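Side-chain contacts in heat-shock protein cognate (HSC) co-chaperone sgt12 (Aspergillus fumigatus, PDB 3SZ7), which acts as a co-chaperone that binds tail-anchored proteins destined for the endoplasmic reticulum and directs them to the GET pathway via get4 and get5: residues S11-L14 and K15-N19; R24-Y27 and S28-I31; L85-A88 and R89-A93. All coordinates share one frame; numbering follows the deposited sequence.

Contact 1 of 3, residues S11-L14 and K15-N19; sequences SDKL and KSEGN
Lys-13 and Glu-17 meet one turn apart on helix 9-23. Between the two side chains the nearest approach is from carbon: Lys-13 CE lies 3.4 Å from Glu-17 OE2. The ammonium itself is farther off, with Lys-13 NZ 3.9 Å from the same OE2, a long salt bridge. The lysine starts with CG anti to its own N (chi1 -173°) and bends at chi3, which brings CD and CE near OE2. The other carboxylate oxygen faces apolar carbon, with Leu-14 CD2 3.9 Å from Glu-17 OE1. Glu-17 CG also packs on the carbonyl of Lys-13.

That carbonyl is taken by the backbone. Glu-17 N donates to Lys-13 O at 2.9 Å. Asp-12 O receives two donors: Ser-16 N at 2.9 Å, and Ser-16 OG at 3.3 Å in a weak bond.

Further out, Leu-14 packs on Gln-36 and Ile-40 of helix 27-40, and Glu-17 touches Leu-33. Ser-11 OG and Asp-12 OD1 both hydrogen-bond to Tyr-47 OH. Lys-15 reaches Tyr-47 and Asn-50 of helix 45-57. These residues lie in the predicted first TPR repeat, where helix 9-23 packs against helices 27-40 and 45-57. The Lys-13 to Glu-17 salt bridge is long and probably modest in strength; the closer approach is between the lysine's methylene carbons and the carboxylate.

Contact 2 of 3, residues R24-Y27 and S28-I31; sequences RKEY and SKAI
Glu-26 OE1 is shared by two cations, one before it and one after. Arg-24 NH2 lies 2.7 Å from Glu-26 OE1, but this oxygen sits well out of the guanidinium plane, so the attraction is of charge rather than a directed N-H bond. The second oxygen, OE2, lies over the centre of the guanidinium face, 3.4 Å above its plane. From segment 28-31, Lys-29 NZ approaches Glu-26 OE1 to 3.8 Å, a long salt bridge. Lys-29 CD is closer to that oxygen, at 3.2 Å. The lysine is extended beyond CG, and its chain passes obliquely across the glutamate.

These residues make the turn between helices 9-23 and 27-40, within the predicted first TPR repeat; the two helices run antiparallel. Lys-25, with positive phi (69°), closes the first helix in a Schellman motif. Glu-26 is the N-cap residue of the second and the centre of an inverse gamma turn. Its carbonyl starts the helical bonding: Ala-30 N donates to Glu-26 O at 3.0 Å. Ile-31 N follows with a bond of 2.9 Å to Tyr-27 O, and Ile-31 CG1 packs on that oxygen. Lys-25 O lies over one face of the Tyr-27 ring. Tyr-27 also packs on Met-22 and Ala-57, while Ala-30 CB fits against Ala-21, Met-22 and Ala-54.

Contact 3 of 3, residues L85-A88 and R89-A93; sequences LGLA and RFDMA
Leu-85 lies over one face of the Arg-89 guanidinium. Its CD2 is 3.6 Å above the plane, over the centre of the group. The other methyl sits farther back along the arginine, with Leu-85 CD1 3.5 Å from Arg-89 NE. Arg-89 CG is anti to its carbonyl carbon (chi1 -70°) and the chain runs extended to NE, which carries the flat end back along the helix to the leucine. Its nitrogens have partners elsewhere: NH1 hydrogen-bonds to Gly-97 O, and NH2 forms a salt bridge with Glu-69.

Leu-87 and Asp-91 cross at a slant, and Leu-87 CG is 3.8 Å from Asp-91 OD2. The Phe-90 ring packs on Thr-123, Thr-124 and Lys-127 of helix 115-133, and meets Tyr-95 edge-to-face. Helix 79-91, in the predicted third TPR repeat, ends here. Met-92 N bonds only weakly to Ala-88 O (3.1 Å), and Ala-93, with positive phi, is the C-prime residue of a Schellman motif.

The flat face of the Arg-89 guanidinium, toward which no N-H is directed, thus packs on Leu-85, while its nitrogens go to Glu-69 and Gly-97, linking three helices through one side chain.

How the contacts relate
Contacts 1 and 2 are neighbours in the predicted first TPR repeat. Contact 1 lies along helix 9-23, and contact 2 turns the chain into helix 27-40. Their centres are 12 Å apart, and they touch where Gly-18 O meets Ala-30 CB at 3.7 Å. Contact 3 belongs to the predicted third repeat and touches neither. Its centre is 25 Å from that of contact 1 and 20 Å from that of contact 2, with nearest atoms about 15 Å and about 11 Å apart. Contacts 2 and 3 both include a Schellman helix end. All three belong to the TPR region, the part that binds HSC family members.

Contact 1 of 3, residues S11-L14 and K15-N19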
loop_
_atom_site.group_PDB
_atom_site.type_symbol
_atom_site.label_atom_id
_atom_site.label_comp_id
_atom_site.label_asym_id
_atom_site.label_seq_id
_atom_site.Cartn_x
_atom_site.Cartn_y
_atom_site.Cartn_z
ATOM N N SER A 11 11.818 -3.437 21.979
ATOM C CA SER A 11 10.965 -3.514 20.795
ATOM C C SER A 11 11.571 -2.729 19.632
ATOM O O SER A 11 11.491 -3.153 18.479
ATOM C CB SER A 11 9.527 -3.066 21.093
ATOM O OG SER A 11 9.449 -1.681 21.373
ATOM N N ASP A 12 12.200 -1.599 19.940
ATOM C CA ASP A 12 12.869 -0.804 18.913
ATOM C C ASP A 12 14.097 -1.507 18.346
ATOM O O ASP A 12 14.404 -1.365 17.162
ATOM C CB ASP A 12 13.256 0.579 19.440
ATOM C CG ASP A 12 12.077 1.531 19.507
ATOM O OD1 ASP A 12 11.138 1.392 18.689
ATOM O OD2 ASP A 12 12.093 2.428 20.376
ATOM N N LYS A 13 14.813 -2.254 19.182
ATOM C CA LYS A 13 15.941 -3.027 18.679
ATOM C C LYS A 13 15.423 -4.037 17.665
ATOM O O LYS A 13 15.969 -4.179 16.571
ATOM C CB LYS A 13 16.681 -3.748 19.810
ATOM C CG LYS A 13 17.958 -4.433 19.353
ATOM C CD LYS A 13 18.388 -5.526 20.319
ATOM C CE LYS A 13 17.367 -6.655 20.352
ATOM N NZ LYS A 13 17.826 -7.804 21.181
ATOM N N LEU A 14 14.354 -4.733 18.036
ATOM C CA LEU A 14 13.732 -5.707 17.151
ATOM C C LEU A 14 13.281 -5.063 15.842
ATOM O O LEU A 14 13.415 -5.665 14.774
ATOM C CB LEU A 14 12.557 -6.390 17.852
ATOM C CG LEU A 14 12.948 -7.282 19.033
ATOM C CD1 LEU A 14 11.730 -7.630 19.881
ATOM C CD2 LEU A 14 13.649 -8.540 18.542
ATOM N N LYS A 15 12.759 -3.842 15.922
ATOM C CA LYS A 15 12.342 -3.116 14.720
ATOM C C LYS A 15 13.541 -2.841 13.817
ATOM O O LYS A 15 13.475 -3.029 12.602
ATOM C CB LYS A 15 11.666 -1.793 15.086
ATOM C CG LYS A 15 11.278 -0.946 13.877
ATOM C CD LYS A 15 11.496 0.532 14.134
ATOM C CE LYS A 15 12.967 0.834 14.347
ATOM N NZ LYS A 15 13.216 2.279 14.602
ATOM N N SER A 16 14.635 -2.390 14.420
ATOM C CA SER A 16 15.861 -2.122 13.674
ATOM C C SER A 16 16.411 -3.391 13.034
ATOM O O SER A 16 16.905 -3.362 11.909
ATOM C CB SER A 16 16.916 -1.479 14.582
ATOM O OG SER A 16 16.511 -0.179 14.977
ATOM N N GLU A 17 16.329 -4.502 13.756
ATOM C CA GLU A 17 16.768 -5.785 13.223
ATOM C C GLU A 17 15.845 -6.220 12.090
ATOM O O GLU A 17 16.283 -6.849 11.125
ATOM C CB GLU A 17 16.809 -6.836 14.330
ATOM C CG GLU A 17 17.867 -6.547 15.391
ATOM C CD GLU A 17 17.858 -7.547 16.531
ATOM O OE1 GLU A 17 16.955 -8.409 16.568
ATOM O OE2 GLU A 17 18.759 -7.468 17.393
ATOM N N GLY A 18 14.567 -5.875 12.214
ATOM C CA GLY A 18 13.608 -6.101 11.148
ATOM C C GLY A 18 13.931 -5.266 9.920
ATOM O O GLY A 18 13.841 -5.748 8.789
ATOM N N ASN A 19 14.305 -4.009 10.143
ATOM C CA ASN A 19 14.679 -3.117 9.050
ATOM C C ASN A 19 15.908 -3.620 8.301
ATOM O O ASN A 19 15.995 -3.503 7.077
ATOM C CB ASN A 19 14.933 -1.700 9.567
ATOM C CG ASN A 19 13.652 -0.939 9.857
ATOM O OD1 ASN A 19 12.549 -1.477 9.748
ATOM N ND2 ASN A 19 13.793 0.326 10.230
#

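Contact 2 of 3, residues R24-Y27 and S28-I31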
loop_
_atom_site.group_PDB
_atom_site.type_symbol
_atom_site.label_atom_id
_atom_site.label_comp_id
_atom_site.label_asym_id
_atom_site.label_seq_id
_atom_site.Cartn_x
_atom_site.Cartn_y
_atom_site.Cartn_z
ATOM N N ARG A 24 18.227 -6.825 3.439
ATOM C CA ARG A 24 18.839 -8.038 2.908
ATOM C C ARG A 24 17.840 -8.865 2.106
ATOM O O ARG A 24 18.189 -9.914 1.562
ATOM C CB ARG A 24 19.421 -8.885 4.043
ATOM C CG ARG A 24 20.558 -8.219 4.801
ATOM C CD ARG A 24 21.181 -9.182 5.799
ATOM N NE ARG A 24 20.244 -9.555 6.856
ATOM C CZ ARG A 24 20.471 -10.512 7.750
ATOM N NH1 ARG A 24 21.601 -11.205 7.713
ATOM N NH2 ARG A 24 19.563 -10.780 8.679
ATOM N N LYS A 25 16.600 -8.384 2.046
ATOM C CA LYS A 25 15.518 -9.058 1.336
ATOM C C LYS A 25 15.086 -10.359 2.013
ATOM O O LYS A 25 14.507 -11.241 1.378
ATOM C CB LYS A 25 15.896 -9.297 -0.130
ATOM C CG LYS A 25 16.327 -8.032 -0.850
ATOM C CD LYS A 25 16.581 -8.279 -2.327
ATOM C CE LYS A 25 17.100 -7.021 -2.999
ATOM N NZ LYS A 25 16.197 -5.862 -2.758
ATOM N N GLU A 26 15.371 -10.468 3.308
ATOM C CA GLU A 26 14.944 -11.623 4.090
ATOM C C GLU A 26 13.580 -11.325 4.691
ATOM O O GLU A 26 13.446 -11.100 5.892
ATOM C CB GLU A 26 15.959 -11.931 5.189
ATOM C CG GLU A 26 17.330 -12.325 4.662
ATOM C CD GLU A 26 18.354 -12.472 5.764
ATOM O OE1 GLU A 26 18.010 -12.204 6.934
ATOM O OE2 GLU A 26 19.504 -12.853 5.462
ATOM N N TYR A 27 12.564 -11.328 3.838
ATOM C CA TYR A 27 11.252 -10.820 4.215
ATOM C C TYR A 27 10.578 -11.640 5.303
ATOM O O TYR A 27 9.924 -11.087 6.184
ATOM C CB TYR A 27 10.357 -10.731 2.985
ATOM C CG TYR A 27 10.940 -9.858 1.902
ATOM C CD1 TYR A 27 11.493 -8.622 2.209
ATOM C CD2 TYR A 27 10.955 -10.274 0.577
ATOM C CE1 TYR A 27 12.031 -7.816 1.220
ATOM C CE2 TYR A 27 11.493 -9.480 -0.413
ATOM C CZ TYR A 27 12.029 -8.252 -0.085
ATOM O OH TYR A 27 12.565 -7.457 -1.073
ATOM N N SER A 28 10.730 -12.956 5.240
ATOM C CA SER A 28 10.122 -13.819 6.243
ATOM C C SER A 28 10.691 -13.518 7.628
ATOM O O SER A 28 9.957 -13.486 8.619
ATOM C CB SER A 28 10.317 -15.292 5.883
ATOM O OG SER A 28 9.471 -16.117 6.665
ATOM N N LYS A 29 12.001 -13.293 7.694
ATOM C CA LYS A 29 12.638 -12.943 8.958
ATOM C C LYS A 29 12.160 -11.579 9.435
ATOM O O LYS A 29 11.923 -11.385 10.625
ATOM C CB LYS A 29 14.161 -12.942 8.832
ATOM C CG LYS A 29 14.779 -14.326 8.751
ATOM C CD LYS A 29 16.298 -14.244 8.742
ATOM C CE LYS A 29 16.926 -15.628 8.725
ATOM N NZ LYS A 29 18.410 -15.542 8.739
ATOM N N ALA A 30 12.034 -10.633 8.505
ATOM C CA ALA A 30 11.567 -9.295 8.850
ATOM C C ALA A 30 10.185 -9.379 9.471
ATOM O O ALA A 30 9.920 -8.787 10.517
ATOM C CB ALA A 30 11.539 -8.402 7.618
ATOM N N ILE A 31 9.304 -10.128 8.818
ATOM C CA ILE A 31 7.959 -10.345 9.337
ATOM C C ILE A 31 8.004 -10.887 10.766
ATOM O O ILE A 31 7.249 -10.443 11.625
ATOM C CB ILE A 31 7.162 -11.300 8.437
ATOM C CG1 ILE A 31 6.862 -10.625 7.092
ATOM C CG2 ILE A 31 5.876 -11.730 9.125
ATOM C CD1 ILE A 31 6.434 -11.584 6.013
#

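Contact 3 of 3, residues L85-A88 and R89-A93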
loop_
_atom_site.group_PDB
_atom_site.type_symbol
_atom_site.label_atom_id
_atom_site.label_comp_id
_atom_site.label_asym_id
_atom_site.label_seq_id
_atom_site.Cartn_x
_atom_site.Cartn_y
_atom_site.Cartn_z
ATOM N N LEU A 85 -1.085 1.206 2.759
ATOM C CA LEU A 85 -2.426 0.703 2.468
ATOM C C LEU A 85 -2.779 0.909 0.996
ATOM O O LEU A 85 -3.378 0.044 0.361
ATOM C CB LEU A 85 -3.454 1.408 3.348
ATOM C CG LEU A 85 -4.906 0.967 3.160
ATOM C CD1 LEU A 85 -5.014 -0.545 3.288
ATOM C CD2 LEU A 85 -5.805 1.661 4.178
ATOM N N GLY A 86 -2.402 2.066 0.464
ATOM C CA GLY A 86 -2.635 2.367 -0.937
ATOM C C GLY A 86 -1.974 1.351 -1.845
ATOM O O GLY A 86 -2.591 0.851 -2.782
ATOM N N LEU A 87 -0.711 1.041 -1.574
ATOM C CA LEU A 87 0.014 0.084 -2.406
ATOM C C LEU A 87 -0.574 -1.316 -2.275
ATOM O O LEU A 87 -0.735 -2.021 -3.261
ATOM C CB LEU A 87 1.505 0.077 -2.058
ATOM C CG LEU A 87 2.396 -0.788 -2.952
ATOM C CD1 LEU A 87 2.236 -0.400 -4.416
ATOM C CD2 LEU A 87 3.857 -0.662 -2.529
ATOM N N ALA A 88 -0.884 -1.725 -1.052
ATOM C CA ALA A 88 -1.456 -3.046 -0.843
ATOM C C ALA A 88 -2.780 -3.199 -1.590
ATOM O O ALA A 88 -3.027 -4.224 -2.230
ATOM C CB ALA A 88 -1.627 -3.338 0.657
ATOM N N ARG A 89 -3.633 -2.185 -1.517
ATOM C CA ARG A 89 -4.913 -2.248 -2.226
ATOM C C ARG A 89 -4.704 -2.226 -3.737
ATOM O O ARG A 89 -5.395 -2.922 -4.478
ATOM C CB ARG A 89 -5.830 -1.107 -1.792
ATOM C CG ARG A 89 -6.342 -1.254 -0.356
ATOM C CD ARG A 89 -7.288 -0.124 0.027
ATOM N NE ARG A 89 -7.908 -0.342 1.334
ATOM C CZ ARG A 89 -8.590 0.590 1.995
ATOM N NH1 ARG A 89 -8.732 1.800 1.470
ATOM N NH2 ARG A 89 -9.124 0.318 3.181
ATOM N N PHE A 90 -3.741 -1.427 -4.185
ATOM C CA PHE A 90 -3.420 -1.357 -5.604
ATOM C C PHE A 90 -3.024 -2.739 -6.104
ATOM O O PHE A 90 -3.470 -3.179 -7.167
ATOM C CB PHE A 90 -2.283 -0.353 -5.830
ATOM C CG PHE A 90 -1.974 -0.096 -7.275
ATOM C CD1 PHE A 90 -1.185 -0.978 -8.000
ATOM C CD2 PHE A 90 -2.466 1.032 -7.906
ATOM C CE1 PHE A 90 -0.903 -0.734 -9.330
ATOM C CE2 PHE A 90 -2.191 1.280 -9.241
ATOM C CZ PHE A 90 -1.401 0.396 -9.950
ATOM N N ASP A 91 -2.209 -3.438 -5.312
ATOM C CA ASP A 91 -1.713 -4.760 -5.682
ATOM C C ASP A 91 -2.804 -5.831 -5.593
ATOM O O ASP A 91 -2.651 -6.939 -6.115
ATOM C CB ASP A 91 -0.508 -5.142 -4.816
ATOM C CG ASP A 91 0.726 -4.309 -5.133
ATOM O OD1 ASP A 91 0.804 -3.745 -6.249
ATOM O OD2 ASP A 91 1.627 -4.226 -4.269
ATOM N N MET A 92 -3.910 -5.498 -4.936
ATOM C CA MET A 92 -5.077 -6.380 -4.931
ATOM C C MET A 92 -6.091 -5.981 -6.008
ATOM O O MET A 92 -7.193 -6.525 -6.061
ATOM C CB MET A 92 -5.748 -6.393 -3.551
ATOM C CG MET A 92 -4.893 -7.005 -2.460
ATOM S SD MET A 92 -5.758 -7.203 -0.890
ATOM C CE MET A 92 -6.019 -5.500 -0.423
ATOM N N ALA A 93 -5.713 -5.034 -6.862
ATOM C CA ALA A 93 -6.617 -4.508 -7.894
ATOM C C ALA A 93 -7.867 -3.848 -7.299
ATOM O O ALA A 93 -8.913 -3.757 -7.948
ATOM C CB ALA A 93 -7.007 -5.612 -8.901
#